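Local coordinates for protein EF0056 (PDB 6ORI) that is an enterococcal surface protein of unknown function, with immunoglobulin-like beta architecture in its N-terminal region and a probable link to biofilm formation, at residues 280-285 / 340-345. Residues are numbered along the deposited sequence; the frame is centred on the assembly and turned at random.
Sequences IQMHMV and IVVRYV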
ATOM      1  N   ILE A 280       9.121 -19.158   1.217  1.00  6.55           N
ATOM      2  CA  ILE A 280       8.709 -17.812   1.587  1.00  5.45           C
ATOM      3  C   ILE A 280       9.922 -17.162   2.214  1.00  5.28           C
ATOM      4  O   ILE A 280      10.405 -17.619   3.256  1.00  6.83           O
ATOM      5  CB  ILE A 280       7.533 -17.801   2.572  1.00  6.55           C
ATOM      6  CG1 ILE A 280       6.375 -18.597   1.984  1.00  8.68           C
ATOM      7  CG2 ILE A 280       7.116 -16.365   2.883  1.00  8.61           C
ATOM      8  CD1 ILE A 280       5.292 -18.917   2.962  1.00 11.11           C
ATOM      9  N   GLN A 281      10.442 -16.124   1.573  1.00  4.92           N
ATOM     10  CA  GLN A 281      11.616 -15.405   2.067  1.00  4.66           C
ATOM     11  C   GLN A 281      11.229 -14.080   2.667  1.00  5.30           C
ATOM     12  O   GLN A 281      10.361 -13.388   2.141  1.00  5.47           O
ATOM     13  CB  GLN A 281      12.637 -15.121   0.954  1.00  5.79           C
ATOM     14  CG  GLN A 281      12.983 -16.332   0.105  1.00  7.43           C
ATOM     15  CD  GLN A 281      14.137 -16.090  -0.848  1.00  8.96           C
ATOM     16  OE1 GLN A 281      14.545 -14.964  -1.135  1.00  7.44           O
ATOM     17  NE2 GLN A 281      14.691 -17.185  -1.350  1.00  9.73           N
ATOM     18  N   MET A 282      11.897 -13.702   3.745  1.00  3.92           N
ATOM     19  CA  MET A 282      11.775 -12.366   4.314  1.00  4.50           C
ATOM     20  C   MET A 282      12.991 -11.587   3.884  1.00  4.28           C
ATOM     21  O   MET A 282      14.144 -12.073   4.029  1.00  3.65           O
ATOM     22  CB  MET A 282      11.738 -12.441   5.836  1.00  4.53           C
ATOM     23  CG  MET A 282      11.312 -11.155   6.488  1.00  6.15           C
ATOM     24  SD  MET A 282      11.274 -11.397   8.264  1.00  6.45           S
ATOM     25  CE  MET A 282      10.575  -9.832   8.764  1.00  6.52           C
ATOM     26  N   HIS A 283      12.773 -10.405   3.317  1.00  3.92           N
ATOM     27  CA  HIS A 283      13.874  -9.522   2.956  1.00  3.52           C
ATOM     28  C   HIS A 283      13.837  -8.252   3.770  1.00  3.21           C
ATOM     29  O   HIS A 283      12.756  -7.712   4.037  1.00  4.47           O
ATOM     30  CB  HIS A 283      13.813  -9.132   1.477  1.00  4.88           C
ATOM     31  CG  HIS A 283      14.054 -10.262   0.521  1.00  5.07           C
ATOM     32  ND1 HIS A 283      14.281 -10.063  -0.826  1.00  5.21           N
ATOM     33  CD2 HIS A 283      14.117 -11.598   0.717  1.00  5.03           C
ATOM     34  CE1 HIS A 283      14.457 -11.231  -1.417  1.00  4.28           C
ATOM     35  NE2 HIS A 283      14.376 -12.182  -0.502  1.00  5.23           N
ATOM     36  N   MET A 284      15.015  -7.761   4.102  1.00  4.73           N
ATOM     37  CA  MET A 284      15.193  -6.455   4.692  1.00  5.78           C
ATOM     38  C   MET A 284      15.376  -5.453   3.572  1.00  6.92           C
ATOM     39  O   MET A 284      16.162  -5.692   2.648  1.00  6.27           O
ATOM     40  CB  MET A 284      16.420  -6.467   5.593  1.00  6.44           C
ATOM     41  CG  MET A 284      16.676  -5.127   6.248  1.00  7.14           C
ATOM     42  SD  MET A 284      18.129  -5.075   7.307  1.00  9.38           S
ATOM     43  CE  MET A 284      17.515  -5.927   8.748  1.00 10.13           C
ATOM     44  N   VAL A 285      14.655  -4.337   3.673  1.00  5.77           N
ATOM     45  CA  VAL A 285      14.659  -3.269   2.675  1.00  6.57           C
ATOM     46  C   VAL A 285      14.890  -1.943   3.401  1.00  9.01           C
ATOM     47  O   VAL A 285      14.519  -1.783   4.545  1.00  9.99           O
ATOM     48  CB  VAL A 285      13.295  -3.247   1.941  1.00  7.88           C
ATOM     49  CG1 VAL A 285      13.252  -2.146   0.887  1.00 11.92           C
ATOM     50  CG2 VAL A 285      12.993  -4.604   1.289  1.00 10.10           C
ATOM     51  N   ILE A 340       9.237   2.334   6.847  1.00  4.43           N
ATOM     52  CA  ILE A 340       9.778   0.987   6.916  1.00  4.61           C
ATOM     53  C   ILE A 340       9.117   0.134   5.852  1.00  4.34           C
ATOM     54  O   ILE A 340       7.910   0.222   5.645  1.00  4.99           O
ATOM     55  CB  ILE A 340       9.471   0.388   8.292  1.00  5.66           C
ATOM     56  CG1 ILE A 340      10.170   1.205   9.388  1.00  5.78           C
ATOM     57  CG2 ILE A 340       9.817  -1.099   8.330  1.00  5.51           C
ATOM     58  CD1 ILE A 340       9.675   0.943  10.780  1.00  8.14           C
ATOM     59  N   VAL A 341       9.889  -0.709   5.188  1.00  4.05           N
ATOM     60  CA  VAL A 341       9.360  -1.695   4.252  1.00  4.97           C
ATOM     61  C   VAL A 341       9.850  -3.067   4.680  1.00  4.51           C
ATOM     62  O   VAL A 341      11.066  -3.262   4.819  1.00  5.62           O
ATOM     63  CB  VAL A 341       9.781  -1.407   2.797  1.00  7.06           C
ATOM     64  CG1 VAL A 341       9.300  -2.496   1.864  1.00  7.43           C
ATOM     65  CG2 VAL A 341       9.229  -0.077   2.338  1.00  8.12           C
ATOM     66  N   VAL A 342       8.904  -3.973   4.903  1.00  4.60           N
ATOM     67  CA  VAL A 342       9.157  -5.389   5.192  1.00  4.29           C
ATOM     68  C   VAL A 342       8.704  -6.117   3.954  1.00  5.13           C
ATOM     69  O   VAL A 342       7.571  -5.950   3.526  1.00  6.12           O
ATOM     70  CB  VAL A 342       8.347  -5.844   6.424  1.00  4.79           C
ATOM     71  CG1 VAL A 342       8.582  -7.322   6.721  1.00  6.77           C
ATOM     72  CG2 VAL A 342       8.712  -4.984   7.646  1.00  7.27           C
ATOM     73  N   ARG A 343       9.579  -6.921   3.370  1.00  4.54           N
ATOM     74  CA  ARG A 343       9.274  -7.581   2.107  1.00  4.34           C
ATOM     75  C   ARG A 343       9.153  -9.090   2.297  1.00  3.39           C
ATOM     76  O   ARG A 343      10.042  -9.730   2.895  1.00  4.46           O
ATOM     77  CB  ARG A 343      10.350  -7.231   1.071  1.00  5.75           C
ATOM     78  CG  ARG A 343      10.225  -8.043  -0.204  1.00  5.28           C
ATOM     79  CD  ARG A 343      11.091  -7.450  -1.284  1.00  6.22           C
ATOM     80  NE  ARG A 343      10.610  -6.119  -1.638  1.00  6.76           N
ATOM     81  CZ  ARG A 343      11.344  -5.134  -2.147  1.00  7.25           C
ATOM     82  NH1 ARG A 343      12.631  -5.300  -2.371  1.00  8.18           N
ATOM     83  NH2 ARG A 343      10.781  -3.957  -2.402  1.00  9.95           N
ATOM     84  N   TYR A 344       8.082  -9.666   1.755  1.00  3.51           N
ATOM     85  CA  TYR A 344       7.879 -11.102   1.731  1.00  3.76           C
ATOM     86  C   TYR A 344       7.857 -11.585   0.296  1.00  3.66           C
ATOM     87  O   TYR A 344       7.178 -11.000  -0.580  1.00  6.79           O
ATOM     88  CB  TYR A 344       6.570 -11.461   2.436  1.00  6.11           C
ATOM     89  CG  TYR A 344       6.510 -10.965   3.853  1.00  5.11           C
ATOM     90  CD1 TYR A 344       7.302 -11.541   4.838  1.00  7.01           C
ATOM     91  CD2 TYR A 344       5.647  -9.949   4.226  1.00  6.08           C
ATOM     92  CE1 TYR A 344       7.275 -11.117   6.110  1.00  7.48           C
ATOM     93  CE2 TYR A 344       5.609  -9.502   5.536  1.00  6.05           C
ATOM     94  CZ  TYR A 344       6.409 -10.106   6.472  1.00  4.20           C
ATOM     95  OH  TYR A 344       6.433  -9.738   7.784  1.00  6.67           O
ATOM     96  N   VAL A 345       8.625 -12.628   0.021  1.00  3.96           N
ATOM     97  CA  VAL A 345       8.731 -13.206  -1.310  1.00  4.01           C
ATOM     98  C   VAL A 345       8.056 -14.581  -1.302  1.00  3.69           C
ATOM     99  O   VAL A 345       8.559 -15.512  -0.667  1.00  4.88           O
ATOM    100  CB  VAL A 345      10.198 -13.332  -1.717  1.00  4.67           C
ATOM    101  CG1 VAL A 345      10.308 -13.921  -3.096  1.00  6.81           C
ATOM    102  CG2 VAL A 345      10.919 -11.990  -1.642  1.00  6.34           C
TER
HETATM  103  O   HOH W   1      14.376  -7.519  -2.079  1.00  7.41           O
HETATM  104  O   HOH W   2      13.112  -4.151   6.414  1.00  5.39           O
HETATM  105  O   HOH W   3      12.727  -0.623   6.159  1.00  8.00           O
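Val-345 sets one methyl, CG2, over a face of the His-283 imidazole, 3.7 Å from the ring centroid, a CH-pi contact that illustrates how residues diagonal to each other on one face of an antiparallel pair can pack side chain on side chain: Val-345 stands opposite Gln-281 yet reaches the ring of His-283. A bond in the ring plane helps to set the turn of the ring: NE2 donates an almost straight bond (173°) to a lone pair of Gln-281 OE1, 2.9 Å away, while ND1 meets a water that accepts from Arg-343 NH1. The guanidinium, its plane turned 67° from the imidazole, has Val-285 CG2 over one face, 3.7 Å from NH1. A bend about CG-CD (chi3 -65°) places NE, which forms a salt bridge with Asp-243; NH2 bonds to Val-294 O.

On the other face of the sheet, the extended Met-282 lies alongside Tyr-344, CG 4.1 Å from CE1, and its terminal CE reaches Val-342 CG1. Gln-281 and Val-345 form a hydrogen-bonded pair through both backbone bonds. In the next such pair, His-283 N to Arg-343 O is short (2.8 Å), but the return bond from Arg-343 N is weak. The strands then separate: at Val-285 and Val-341 two waters link the backbones, each accepting from one N-H and donating to a carbonyl, while Val-285 CG1 still packs on Val-341 CB at 4.0 Å.

Strand 340-348 runs between 239-248 and 277-284, and 300-304 flanks the latter, in a five-stranded antiparallel sheet. The Met-282 and Tyr-344 face packs on Ala-265 of strand 264-269 in a second sheet, as in an immunoglobulin-like sandwich, whereas the opposite face carries His-283 against Phe-296.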